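Local coordinates for NAD-dependent epimerase/dehydratase domain-containing protein (Ruegeria pomeroyi DSS-3, PDB 3IUS) that is of unknown function but probably binds NAD(P) through a Rossmann-type domain, as an atypical short-chain dehydrogenase/reductase related to the NAD-dependent epimerase/dehydratase family, at residues Thr104-Thr118 against Tyr249-Lys261. Residues are numbered along the deposited sequence; the frame is centred on the assembly and turned at random.
Sequences TAVYGDHDGAWVDET and YSENKRVRNDRIK
The carbonyl oxygen of Asn252 is gripped by two backbone donors, His110 N and Gly112 N, which reach it from opposite faces of its carbonyl plane, the latter at 2.8 Å from Asn252 O. They belong to the type I' turn from His110 to Ala113, and the turn leads into the two-stranded parallel sheet of 114-115 with 254-255, separate from the main parallel sheet of the Rossmann-like fold. Asp109 shows the reverse pairing: its OD1 takes Asn252 N at 2.9 Å on one face and Asp111 N on the other, the second bond closing an Asx turn. Backbone bonds from Arg254 N to Ala113 O, Val115 N to Arg254 O and Arg256 N to Val115 O then carry the strands forward.

Trp114 illustrates how a surface indole can be clasped, here by Arg254 of the partner strand and Arg256 just after it. Arg254 CB sits over one face, 3.4 Å from the centroid of the six-membered ring, while the Arg256 guanidinium lies flat on the other, planes 7° apart. The bend of the Arg256 chain at chi2 (-68°) folds it back over the indole. With that guanidinium gone, as in an alanine here, this face of Trp114 would probably lose its cation-pi partner and the indole be freer to turn. At the turn, Arg254 NH1 donates to Gly112 O at 2.7 Å, the acceptor lying close to the guanidinium plane.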
# COMPACT_ATOMS: atom_id res chain seq x y z
N THR A 104 -7.00 -2.34 2.36
CA THR A 104 -8.01 -3.38 2.53
C THR A 104 -8.96 -3.09 3.69
O THR A 104 -9.86 -3.88 3.97
CB THR A 104 -7.38 -4.77 2.73
OG1 THR A 104 -6.53 -4.75 3.89
CG2 THR A 104 -6.57 -5.19 1.51
N ALA A 105 -8.75 -1.96 4.37
CA ALA A 105 -9.60 -1.62 5.51
C ALA A 105 -11.00 -1.25 5.05
O ALA A 105 -11.94 -1.23 5.84
CB ALA A 105 -8.99 -0.49 6.33
N VAL A 106 -11.15 -1.00 3.75
CA VAL A 106 -12.45 -0.66 3.20
C VAL A 106 -13.49 -1.77 3.38
O VAL A 106 -14.69 -1.50 3.43
CB VAL A 106 -12.35 -0.31 1.72
CG1 VAL A 106 -11.44 0.89 1.51
CG2 VAL A 106 -11.85 -1.51 0.93
N TYR A 107 -13.02 -3.02 3.44
CA TYR A 107 -13.92 -4.16 3.52
C TYR A 107 -14.60 -4.32 4.87
O TYR A 107 -15.74 -4.78 4.96
CB TYR A 107 -13.19 -5.45 3.13
CG TYR A 107 -12.76 -5.48 1.68
CD1 TYR A 107 -13.69 -5.46 0.66
CD2 TYR A 107 -11.41 -5.51 1.34
CE1 TYR A 107 -13.30 -5.47 -0.66
CE2 TYR A 107 -11.00 -5.53 0.03
CZ TYR A 107 -11.96 -5.50 -0.97
OH TYR A 107 -11.55 -5.52 -2.28
N GLY A 108 -13.89 -3.95 5.94
CA GLY A 108 -14.44 -4.10 7.27
C GLY A 108 -14.35 -5.53 7.77
O GLY A 108 -13.50 -6.30 7.32
N ASP A 109 -15.25 -5.88 8.68
CA ASP A 109 -15.19 -7.16 9.38
C ASP A 109 -16.02 -8.26 8.70
O ASP A 109 -17.20 -8.06 8.40
CB ASP A 109 -15.62 -7.00 10.83
CG ASP A 109 -15.45 -8.26 11.64
OD1 ASP A 109 -14.59 -9.10 11.29
OD2 ASP A 109 -16.19 -8.42 12.64
N HIS A 110 -15.38 -9.40 8.47
CA HIS A 110 -16.03 -10.53 7.80
C HIS A 110 -15.80 -11.82 8.56
O HIS A 110 -16.00 -12.92 8.04
CB HIS A 110 -15.52 -10.65 6.36
CG HIS A 110 -16.00 -9.55 5.46
ND1 HIS A 110 -16.98 -9.76 4.51
CD2 HIS A 110 -15.66 -8.25 5.38
CE1 HIS A 110 -17.21 -8.62 3.88
NE2 HIS A 110 -16.42 -7.69 4.38
N ASP A 111 -15.37 -11.69 9.81
CA ASP A 111 -15.14 -12.86 10.65
C ASP A 111 -14.26 -13.90 9.96
O ASP A 111 -14.47 -15.11 10.12
CB ASP A 111 -16.49 -13.47 11.06
CG ASP A 111 -16.36 -14.41 12.24
OD1 ASP A 111 -15.47 -14.20 13.09
OD2 ASP A 111 -17.16 -15.37 12.33
N GLY A 112 -13.28 -13.44 9.19
CA GLY A 112 -12.32 -14.35 8.58
C GLY A 112 -12.71 -14.89 7.22
O GLY A 112 -11.91 -15.57 6.58
N ALA A 113 -13.93 -14.59 6.78
CA ALA A 113 -14.39 -15.02 5.47
C ALA A 113 -13.61 -14.31 4.37
O ALA A 113 -12.94 -13.30 4.62
CB ALA A 113 -15.88 -14.74 5.30
N TRP A 114 -13.71 -14.84 3.15
CA TRP A 114 -12.97 -14.31 2.01
C TRP A 114 -13.76 -13.21 1.32
O TRP A 114 -14.97 -13.31 1.15
CB TRP A 114 -12.65 -15.43 1.01
CG TRP A 114 -11.57 -16.37 1.48
CD1 TRP A 114 -11.73 -17.51 2.20
CD2 TRP A 114 -10.16 -16.23 1.26
NE1 TRP A 114 -10.51 -18.09 2.45
CE2 TRP A 114 -9.53 -17.32 1.88
CE3 TRP A 114 -9.38 -15.28 0.60
CZ2 TRP A 114 -8.16 -17.50 1.85
CZ3 TRP A 114 -8.01 -15.46 0.56
CH2 TRP A 114 -7.41 -16.55 1.19
N VAL A 115 -13.04 -12.16 0.92
CA VAL A 115 -13.62 -11.03 0.23
C VAL A 115 -12.87 -10.81 -1.07
O VAL A 115 -11.71 -11.20 -1.20
CB VAL A 115 -13.56 -9.75 1.09
CG1 VAL A 115 -14.27 -9.98 2.43
CG2 VAL A 115 -12.11 -9.32 1.33
N ASP A 116 -13.53 -10.23 -2.06
CA ASP A 116 -12.85 -9.86 -3.29
C ASP A 116 -13.23 -8.44 -3.67
O ASP A 116 -13.87 -7.73 -2.89
CB ASP A 116 -13.11 -10.86 -4.43
CG ASP A 116 -14.58 -10.98 -4.81
OD1 ASP A 116 -15.32 -9.97 -4.71
OD2 ASP A 116 -15.00 -12.08 -5.23
N GLU A 117 -12.84 -8.02 -4.86
CA GLU A 117 -13.06 -6.65 -5.29
C GLU A 117 -14.54 -6.33 -5.48
O GLU A 117 -14.89 -5.16 -5.64
CB GLU A 117 -12.26 -6.34 -6.55
CG GLU A 117 -10.74 -6.37 -6.37
CD GLU A 117 -10.13 -7.76 -6.53
OE1 GLU A 117 -10.87 -8.76 -6.45
OE2 GLU A 117 -8.90 -7.84 -6.75
N THR A 118 -15.41 -7.34 -5.46
CA THR A 118 -16.85 -7.11 -5.60
C THR A 118 -17.58 -7.06 -4.26
O THR A 118 -18.78 -6.79 -4.20
CB THR A 118 -17.54 -8.19 -6.48
OG1 THR A 118 -17.59 -9.44 -5.76
CG2 THR A 118 -16.79 -8.37 -7.78
N TYR A 249 -7.45 -5.14 15.57
CA TYR A 249 -7.90 -6.48 15.89
C TYR A 249 -9.42 -6.54 15.95
O TYR A 249 -9.99 -7.49 16.50
CB TYR A 249 -7.30 -6.93 17.23
CG TYR A 249 -5.82 -7.25 17.17
CD1 TYR A 249 -5.38 -8.54 16.92
CD2 TYR A 249 -4.87 -6.25 17.36
CE1 TYR A 249 -4.03 -8.84 16.87
CE2 TYR A 249 -3.52 -6.54 17.30
CZ TYR A 249 -3.10 -7.83 17.06
OH TYR A 249 -1.76 -8.12 17.00
N SER A 250 -10.08 -5.54 15.38
CA SER A 250 -11.54 -5.46 15.43
C SER A 250 -12.18 -5.87 14.11
O SER A 250 -13.40 -5.90 14.00
CB SER A 250 -11.99 -4.05 15.80
OG SER A 250 -11.70 -3.13 14.76
N GLU A 251 -11.35 -6.16 13.12
CA GLU A 251 -11.85 -6.59 11.81
C GLU A 251 -11.03 -7.78 11.34
O GLU A 251 -9.80 -7.75 11.41
CB GLU A 251 -11.72 -5.46 10.79
CG GLU A 251 -12.61 -4.27 11.04
CD GLU A 251 -12.48 -3.22 9.96
OE1 GLU A 251 -11.39 -3.10 9.36
OE2 GLU A 251 -13.47 -2.50 9.70
N ASN A 252 -11.70 -8.80 10.84
CA ASN A 252 -11.00 -9.98 10.35
C ASN A 252 -11.57 -10.43 9.01
O ASN A 252 -12.76 -10.68 8.91
CB ASN A 252 -11.10 -11.11 11.37
CG ASN A 252 -10.12 -12.22 11.10
OD1 ASN A 252 -8.98 -11.98 10.69
ND2 ASN A 252 -10.55 -13.45 11.31
N LYS A 253 -10.71 -10.53 8.00
CA LYS A 253 -11.11 -11.05 6.70
C LYS A 253 -9.93 -11.69 5.97
O LYS A 253 -8.79 -11.57 6.41
CB LYS A 253 -11.72 -9.94 5.85
CG LYS A 253 -10.71 -8.96 5.25
CD LYS A 253 -10.41 -7.80 6.16
CE LYS A 253 -9.44 -6.82 5.51
NZ LYS A 253 -8.97 -5.81 6.48
N ARG A 254 -10.21 -12.36 4.86
CA ARG A 254 -9.16 -12.91 4.01
C ARG A 254 -9.44 -12.34 2.63
O ARG A 254 -10.58 -12.32 2.20
CB ARG A 254 -9.22 -14.44 3.99
CG ARG A 254 -8.71 -15.09 5.28
CD ARG A 254 -8.89 -16.60 5.23
NE ARG A 254 -8.19 -17.28 6.33
CZ ARG A 254 -8.68 -17.38 7.55
NH1 ARG A 254 -9.85 -16.84 7.84
NH2 ARG A 254 -7.99 -18.02 8.49
N VAL A 255 -8.39 -11.83 1.98
CA VAL A 255 -8.58 -11.08 0.75
C VAL A 255 -8.05 -11.84 -0.46
O VAL A 255 -6.90 -12.26 -0.47
CB VAL A 255 -7.87 -9.70 0.83
CG1 VAL A 255 -8.17 -8.88 -0.42
CG2 VAL A 255 -8.29 -8.95 2.10
N ARG A 256 -8.90 -11.97 -1.48
CA ARG A 256 -8.54 -12.63 -2.73
C ARG A 256 -7.67 -11.71 -3.59
O ARG A 256 -7.90 -10.50 -3.64
CB ARG A 256 -9.79 -13.01 -3.54
CG ARG A 256 -10.73 -14.03 -2.90
CD ARG A 256 -10.12 -15.43 -2.81
NE ARG A 256 -11.09 -16.40 -2.29
CZ ARG A 256 -10.77 -17.58 -1.78
NH1 ARG A 256 -9.51 -17.96 -1.71
NH2 ARG A 256 -11.73 -18.39 -1.34
N ASN A 257 -6.69 -12.28 -4.26
CA ASN A 257 -5.77 -11.53 -5.12
C ASN A 257 -5.77 -12.08 -6.54
O ASN A 257 -4.76 -12.00 -7.24
CB ASN A 257 -4.35 -11.56 -4.54
CG ASN A 257 -3.78 -12.97 -4.46
OD1 ASN A 257 -4.37 -13.92 -4.99
ND2 ASN A 257 -2.64 -13.12 -3.78
N ASP A 258 -6.90 -12.62 -6.98
CA ASP A 258 -7.01 -13.27 -8.29
C ASP A 258 -6.90 -12.28 -9.45
O ASP A 258 -6.27 -12.58 -10.47
CB ASP A 258 -8.34 -14.04 -8.40
CG ASP A 258 -8.54 -15.02 -7.25
OD1 ASP A 258 -7.61 -15.78 -6.94
OD2 ASP A 258 -9.65 -15.04 -6.67
N ARG A 259 -7.50 -11.11 -9.28
CA ARG A 259 -7.56 -10.11 -10.34
C ARG A 259 -6.17 -9.69 -10.84
O ARG A 259 -5.95 -9.59 -12.04
CB ARG A 259 -8.35 -8.90 -9.85
CG ARG A 259 -9.15 -8.22 -10.95
CD ARG A 259 -10.43 -7.60 -10.40
NE ARG A 259 -11.17 -8.55 -9.57
CZ ARG A 259 -12.49 -8.53 -9.41
NH1 ARG A 259 -13.07 -9.43 -8.63
NH2 ARG A 259 -13.23 -7.62 -10.04
N ILE A 260 -5.25 -9.43 -9.92
CA ILE A 260 -3.92 -8.99 -10.34
C ILE A 260 -3.20 -10.09 -11.10
O ILE A 260 -2.38 -9.82 -11.98
CB ILE A 260 -3.05 -8.51 -9.15
CG1 ILE A 260 -2.91 -9.62 -8.12
CG2 ILE A 260 -3.62 -7.21 -8.55
CD1 ILE A 260 -1.97 -9.30 -6.95
N LYS A 261 -3.52 -11.34 -10.78
CA LYS A 261 -2.88 -12.48 -11.44
C LYS A 261 -3.50 -12.70 -12.82
O LYS A 261 -2.80 -12.74 -13.82
CB LYS A 261 -3.04 -13.74 -10.59
CG LYS A 261 -2.28 -13.70 -9.26
CD LYS A 261 -2.67 -14.90 -8.42
CE LYS A 261 -1.99 -14.91 -7.04
NZ LYS A 261 -2.65 -15.92 -6.18
O HOH W 1 -12.35 -0.46 8.42
O HOH W 2 -11.29 -4.30 6.96
O HOH W 3 -12.92 -13.68 13.15
O HOH W 4 -6.30 -8.95 -7.12
O HOH W 5 -9.50 -11.15 -6.89